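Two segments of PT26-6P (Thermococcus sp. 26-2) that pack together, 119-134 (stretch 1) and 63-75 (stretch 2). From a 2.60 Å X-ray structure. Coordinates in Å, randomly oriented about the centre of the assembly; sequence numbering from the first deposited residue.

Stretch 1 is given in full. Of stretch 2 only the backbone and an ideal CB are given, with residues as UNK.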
# COMPACT_ATOMS: atom_id res chain seq x y z
N ALA A 119 -42.79 -12.95 -10.87
CA ALA A 119 -42.20 -11.91 -11.73
C ALA A 119 -41.57 -10.77 -10.92
O ALA A 119 -42.16 -9.70 -10.78
CB ALA A 119 -43.23 -11.37 -12.71
N ASP A 120 -40.36 -11.00 -10.40
CA ASP A 120 -39.73 -10.07 -9.47
C ASP A 120 -38.21 -10.18 -9.46
O ASP A 120 -37.64 -11.11 -10.04
CB ASP A 120 -40.23 -10.32 -8.06
CG ASP A 120 -40.44 -9.04 -7.30
OD1 ASP A 120 -39.88 -8.02 -7.77
OD2 ASP A 120 -41.16 -9.06 -6.27
N THR A 121 -37.55 -9.23 -8.80
CA THR A 121 -36.10 -9.23 -8.69
C THR A 121 -35.64 -8.92 -7.29
O THR A 121 -36.10 -7.96 -6.67
CB THR A 121 -35.45 -8.22 -9.63
OG1 THR A 121 -35.61 -8.67 -10.98
CG2 THR A 121 -33.99 -8.11 -9.32
N LEU A 122 -34.73 -9.73 -6.78
CA LEU A 122 -34.26 -9.58 -5.40
C LEU A 122 -32.75 -9.36 -5.34
O LEU A 122 -31.99 -10.09 -5.98
CB LEU A 122 -34.63 -10.82 -4.59
CG LEU A 122 -36.13 -11.13 -4.60
CD1 LEU A 122 -36.47 -12.24 -3.63
CD2 LEU A 122 -36.91 -9.84 -4.28
N ASP A 123 -32.33 -8.36 -4.57
CA ASP A 123 -30.92 -8.02 -4.43
C ASP A 123 -30.44 -8.32 -3.03
O ASP A 123 -30.91 -7.72 -2.07
CB ASP A 123 -30.69 -6.54 -4.73
CG ASP A 123 -30.77 -6.21 -6.22
OD1 ASP A 123 -30.65 -7.14 -7.06
OD2 ASP A 123 -30.96 -5.01 -6.55
N LEU A 124 -29.51 -9.25 -2.91
CA LEU A 124 -28.87 -9.53 -1.63
C LEU A 124 -27.44 -8.98 -1.59
O LEU A 124 -26.67 -9.12 -2.55
CB LEU A 124 -28.85 -11.03 -1.38
CG LEU A 124 -30.19 -11.73 -1.15
CD1 LEU A 124 -29.97 -13.23 -1.20
CD2 LEU A 124 -30.82 -11.32 0.18
N VAL A 125 -27.07 -8.37 -0.47
CA VAL A 125 -25.71 -7.84 -0.33
C VAL A 125 -24.98 -8.43 0.86
O VAL A 125 -25.52 -8.52 1.97
CB VAL A 125 -25.70 -6.30 -0.26
CG1 VAL A 125 -24.30 -5.81 -0.06
CG2 VAL A 125 -26.25 -5.72 -1.56
N THR A 126 -23.75 -8.87 0.61
CA THR A 126 -22.92 -9.40 1.67
C THR A 126 -21.45 -8.99 1.51
O THR A 126 -21.07 -8.34 0.54
CB THR A 126 -23.08 -10.94 1.80
OG1 THR A 126 -22.60 -11.36 3.08
CG2 THR A 126 -22.30 -11.65 0.72
N VAL A 127 -20.63 -9.35 2.49
CA VAL A 127 -19.21 -9.06 2.44
C VAL A 127 -18.47 -10.37 2.50
O VAL A 127 -18.83 -11.24 3.27
CB VAL A 127 -18.79 -8.23 3.66
CG1 VAL A 127 -17.34 -7.78 3.51
CG2 VAL A 127 -19.72 -7.04 3.84
N MSE A 128 -17.44 -10.51 1.67
CA MSE A 128 -16.66 -11.75 1.66
C MSE A 128 -15.14 -11.52 1.74
O MSE A 128 -14.66 -10.38 1.76
CB MSE A 128 -17.01 -12.59 0.43
CG MSE A 128 -18.47 -13.10 0.40
SE MSE A 128 -18.87 -14.66 1.55
CE MSE A 128 -20.53 -14.01 2.31
N LYS A 129 -14.39 -12.61 1.79
CA LYS A 129 -12.94 -12.53 1.86
C LYS A 129 -12.29 -13.88 1.55
O LYS A 129 -12.72 -14.93 2.04
CB LYS A 129 -12.54 -12.05 3.25
CG LYS A 129 -11.05 -11.80 3.41
CD LYS A 129 -10.66 -11.60 4.87
CE LYS A 129 -9.15 -11.47 4.99
NZ LYS A 129 -8.68 -11.67 6.38
N ALA A 130 -11.24 -13.85 0.73
CA ALA A 130 -10.48 -15.04 0.39
C ALA A 130 -9.71 -15.61 1.59
O ALA A 130 -9.69 -15.00 2.67
CB ALA A 130 -9.53 -14.74 -0.74
N PRO A 131 -9.07 -16.79 1.42
CA PRO A 131 -8.19 -17.32 2.47
C PRO A 131 -7.04 -16.35 2.80
O PRO A 131 -6.47 -15.71 1.90
CB PRO A 131 -7.65 -18.62 1.84
CG PRO A 131 -8.67 -19.01 0.84
CD PRO A 131 -9.18 -17.71 0.28
N ASP A 132 -6.70 -16.26 4.08
CA ASP A 132 -5.73 -15.28 4.56
C ASP A 132 -4.76 -15.91 5.57
O ASP A 132 -5.04 -15.94 6.76
CB ASP A 132 -6.48 -14.13 5.22
CG ASP A 132 -5.61 -12.91 5.44
OD1 ASP A 132 -4.37 -13.01 5.38
OD2 ASP A 132 -6.18 -11.83 5.66
N PRO A 133 -3.60 -16.36 5.08
CA PRO A 133 -2.58 -17.04 5.87
C PRO A 133 -1.89 -16.16 6.92
O PRO A 133 -1.58 -16.65 8.01
CB PRO A 133 -1.55 -17.47 4.82
CG PRO A 133 -2.16 -17.19 3.49
CD PRO A 133 -3.18 -16.14 3.69
N LEU A 134 -1.67 -14.88 6.61
CA LEU A 134 -0.93 -13.98 7.51
C LEU A 134 -1.74 -13.33 8.65
O LEU A 134 -1.15 -12.86 9.64
CB LEU A 134 -0.23 -12.91 6.68
CG LEU A 134 0.90 -13.45 5.82
CD1 LEU A 134 1.77 -12.33 5.26
CD2 LEU A 134 1.73 -14.43 6.65
N UNK A 63 -4.95 -7.29 -2.86
CA UNK A 63 -4.41 -8.19 -1.83
C UNK A 63 -5.43 -8.97 -1.03
O UNK A 63 -6.29 -9.64 -1.59
CB UNK A 63 -3.56 -7.38 -0.85
N UNK A 64 -5.35 -8.88 0.29
CA UNK A 64 -6.19 -9.71 1.14
C UNK A 64 -7.36 -8.93 1.72
O UNK A 64 -7.67 -9.08 2.90
CB UNK A 64 -5.36 -10.32 2.27
N UNK A 65 -8.02 -8.11 0.91
CA UNK A 65 -9.15 -7.33 1.40
C UNK A 65 -10.47 -8.10 1.41
O UNK A 65 -10.65 -9.09 0.71
CB UNK A 65 -9.31 -6.07 0.55
N UNK A 66 -11.39 -7.62 2.23
CA UNK A 66 -12.74 -8.11 2.24
C UNK A 66 -13.47 -7.28 1.19
O UNK A 66 -13.05 -6.17 0.87
CB UNK A 66 -13.38 -8.01 3.62
N UNK A 67 -14.55 -7.79 0.62
CA UNK A 67 -15.18 -7.08 -0.49
C UNK A 67 -16.66 -7.35 -0.53
O UNK A 67 -17.11 -8.41 -0.12
CB UNK A 67 -14.54 -7.48 -1.82
N UNK A 68 -17.43 -6.38 -1.05
CA UNK A 68 -18.86 -6.57 -1.07
C UNK A 68 -19.21 -7.54 -2.18
O UNK A 68 -18.63 -7.47 -3.27
CB UNK A 68 -19.59 -5.24 -1.25
N UNK A 69 -20.13 -8.45 -1.90
CA UNK A 69 -20.64 -9.34 -2.91
C UNK A 69 -22.12 -9.11 -3.04
O UNK A 69 -22.83 -9.11 -2.03
CB UNK A 69 -20.33 -10.80 -2.58
N UNK A 70 -22.57 -8.89 -4.26
CA UNK A 70 -24.00 -8.79 -4.54
C UNK A 70 -24.51 -10.05 -5.22
O UNK A 70 -23.90 -10.58 -6.15
CB UNK A 70 -24.29 -7.57 -5.41
N UNK A 71 -25.64 -10.53 -4.71
CA UNK A 71 -26.35 -11.66 -5.31
C UNK A 71 -27.72 -11.21 -5.81
O UNK A 71 -28.54 -10.69 -5.05
CB UNK A 71 -26.50 -12.80 -4.30
N UNK A 72 -27.98 -11.40 -7.10
CA UNK A 72 -29.25 -11.00 -7.66
C UNK A 72 -30.11 -12.20 -8.08
O UNK A 72 -29.71 -12.99 -8.94
CB UNK A 72 -29.01 -10.08 -8.86
N UNK A 73 -31.29 -12.31 -7.48
CA UNK A 73 -32.22 -13.39 -7.77
C UNK A 73 -33.40 -12.91 -8.63
O UNK A 73 -34.15 -12.03 -8.21
CB UNK A 73 -32.73 -14.00 -6.46
N UNK A 74 -33.56 -13.47 -9.83
CA UNK A 74 -34.74 -13.17 -10.65
C UNK A 74 -35.80 -14.25 -10.53
O UNK A 74 -35.56 -15.41 -10.83
CB UNK A 74 -34.34 -13.00 -12.12
N UNK A 75 -36.99 -13.86 -10.09
CA UNK A 75 -38.15 -14.71 -10.22
C UNK A 75 -38.81 -14.45 -11.59
O UNK A 75 -39.40 -13.40 -11.80
CB UNK A 75 -39.13 -14.46 -9.07

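Positions 67 to 75 run antiparallel to 120-128, and their backbones pair so regularly that side chains alternate between two faces of the sheet.

Position 63 has phi 51° and psi -127°, and nothing of stretch 1 lies near its ideal CB. Positive phi favours glycine, and Gly-63 is found.

At 64 CA-to-CB points toward stretch 1, with Asp-132 OD2 3.8 Å from the ideal CB and a proline-rich loop beyond. A donor could answer the carboxylate; a large flat group could cover the loop. Phe-64 does the latter: its CE1 lies 3.8 Å from Pro-133 CD, and Asp-132 OD1 sits over one ring face. Its backbone O and Asp-132 OD2 share a water.

Position 65 points away, so stretch 1 asks little; it is Ser-65.

At 66 the ideal CB is only 3.3 Å from Met-128 O, which argues for something small. Ala-66 fits, its CB 4.0 Å from Val-127 CG1.

Position 67 shares a face with Leu-122, Leu-124, Thr-126 and Met-128, and exchanges backbone hydrogen bonds with Met-128. Aliphatic or aromatic groups would suit. Phe-67 takes chi1 p, bringing its ring back over the neighbouring strand: CE1 is 3.9 Å from Met-128 CB, and Met-128 O lies over one ring face.

Position 68, opposite Val-127, makes no N-H bond to stretch 1 and has phi -76°, so proline is allowed among many others. Pro-68 costs the ladder nothing, and its CA approaches Thr-126 O at 3.3 Å.

At 69 Thr-126 CG2 and Met-128 CG lie 3.9 and 4.2 Å from the ideal CB, inviting a compact beta-branched residue. Val-69 puts CG2 3.6 Å from Met-128 CG, while its N donates to Thr-126 O at 2.6 Å.

Position 70 meets Val-125 on the other face; a chain with an aliphatic stem would do. Gln-70 lays CG 3.5 Å from Val-125 CG2.

Position 71 pairs with Leu-124 and calls for an aliphatic residue: Ile-71, CB 4.1 Å from Leu-124 CB.

At 72 Asp-123 OD1 is 3.8 Å from the ideal CB, so lysine or arginine would suit. Arg-72 brings NH1 to 3.1 Å from Asp-123 OD1, a salt bridge of charges alone because the oxygen lies well out of the guanidinium plane; Thr-121 CG2 covers one face of that group.

Position 73 faces Leu-122, again aliphatic. Leu-73 also reaches Leu-124, CD1 to CD1 at 4.3 Å.

Position 74, beside Thr-121, tolerates polar groups; the end of Glu-74 leads away.

Position 75 closes the ladder with Asp-120, whose side chain ends by leading away, so aliphatic or other groups would suit. Ile-75 sets CG1 4.2 Å from Asp-120 CB.

Stretch 2, residues 63-75: GFSAFPVQIRLEI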
# COMPACT_ATOMS: atom_id res chain seq x y z
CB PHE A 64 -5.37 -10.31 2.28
CG PHE A 64 -4.27 -11.22 1.82
CD1 PHE A 64 -4.53 -12.53 1.51
CD2 PHE A 64 -2.96 -10.76 1.72
CE1 PHE A 64 -3.52 -13.38 1.10
CE2 PHE A 64 -1.95 -11.60 1.29
CZ PHE A 64 -2.23 -12.90 0.99
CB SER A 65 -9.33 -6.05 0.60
OG SER A 65 -8.10 -5.57 0.14
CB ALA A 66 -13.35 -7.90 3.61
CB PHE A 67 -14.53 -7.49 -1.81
CG PHE A 67 -14.46 -8.96 -2.01
CD1 PHE A 67 -15.52 -9.65 -2.59
CD2 PHE A 67 -13.36 -9.67 -1.61
CE1 PHE A 67 -15.46 -11.03 -2.77
CE2 PHE A 67 -13.28 -11.04 -1.78
CZ PHE A 67 -14.33 -11.72 -2.36
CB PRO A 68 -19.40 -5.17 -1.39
CG PRO A 68 -18.26 -4.39 -1.96
CD PRO A 68 -17.01 -5.25 -1.89
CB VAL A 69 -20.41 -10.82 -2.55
CG1 VAL A 69 -21.16 -11.72 -3.54
CG2 VAL A 69 -18.94 -11.15 -2.55
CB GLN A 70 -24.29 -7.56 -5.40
CG GLN A 70 -24.72 -6.37 -4.59
CD GLN A 70 -24.85 -5.12 -5.43
OE1 GLN A 70 -23.86 -4.55 -5.87
NE2 GLN A 70 -26.09 -4.67 -5.64
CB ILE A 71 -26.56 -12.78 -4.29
CG1 ILE A 71 -25.24 -13.15 -3.63
CG2 ILE A 71 -27.21 -13.98 -4.96
CD1 ILE A 71 -25.40 -13.79 -2.24
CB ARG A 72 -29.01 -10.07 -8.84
CG ARG A 72 -30.26 -9.66 -9.55
CD ARG A 72 -29.89 -9.06 -10.87
NE ARG A 72 -30.80 -7.99 -11.25
CZ ARG A 72 -30.71 -6.75 -10.79
NH1 ARG A 72 -29.74 -6.43 -9.92
NH2 ARG A 72 -31.58 -5.83 -11.19
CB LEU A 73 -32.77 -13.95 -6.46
CG LEU A 73 -31.77 -14.30 -5.36
CD1 LEU A 73 -32.48 -14.95 -4.19
CD2 LEU A 73 -30.72 -15.22 -5.92
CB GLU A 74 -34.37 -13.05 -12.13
CG GLU A 74 -33.08 -12.31 -12.38
CD GLU A 74 -32.41 -12.76 -13.69
OE1 GLU A 74 -31.18 -12.52 -13.85
OE2 GLU A 74 -33.11 -13.37 -14.54
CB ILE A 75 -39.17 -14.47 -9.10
CG1 ILE A 75 -38.47 -14.13 -7.78
CG2 ILE A 75 -40.10 -15.65 -8.96
CD1 ILE A 75 -37.56 -15.19 -7.27
O HOH W 1 -6.89 -9.04 5.56
O HOH W 2 -9.35 -11.61 -0.52
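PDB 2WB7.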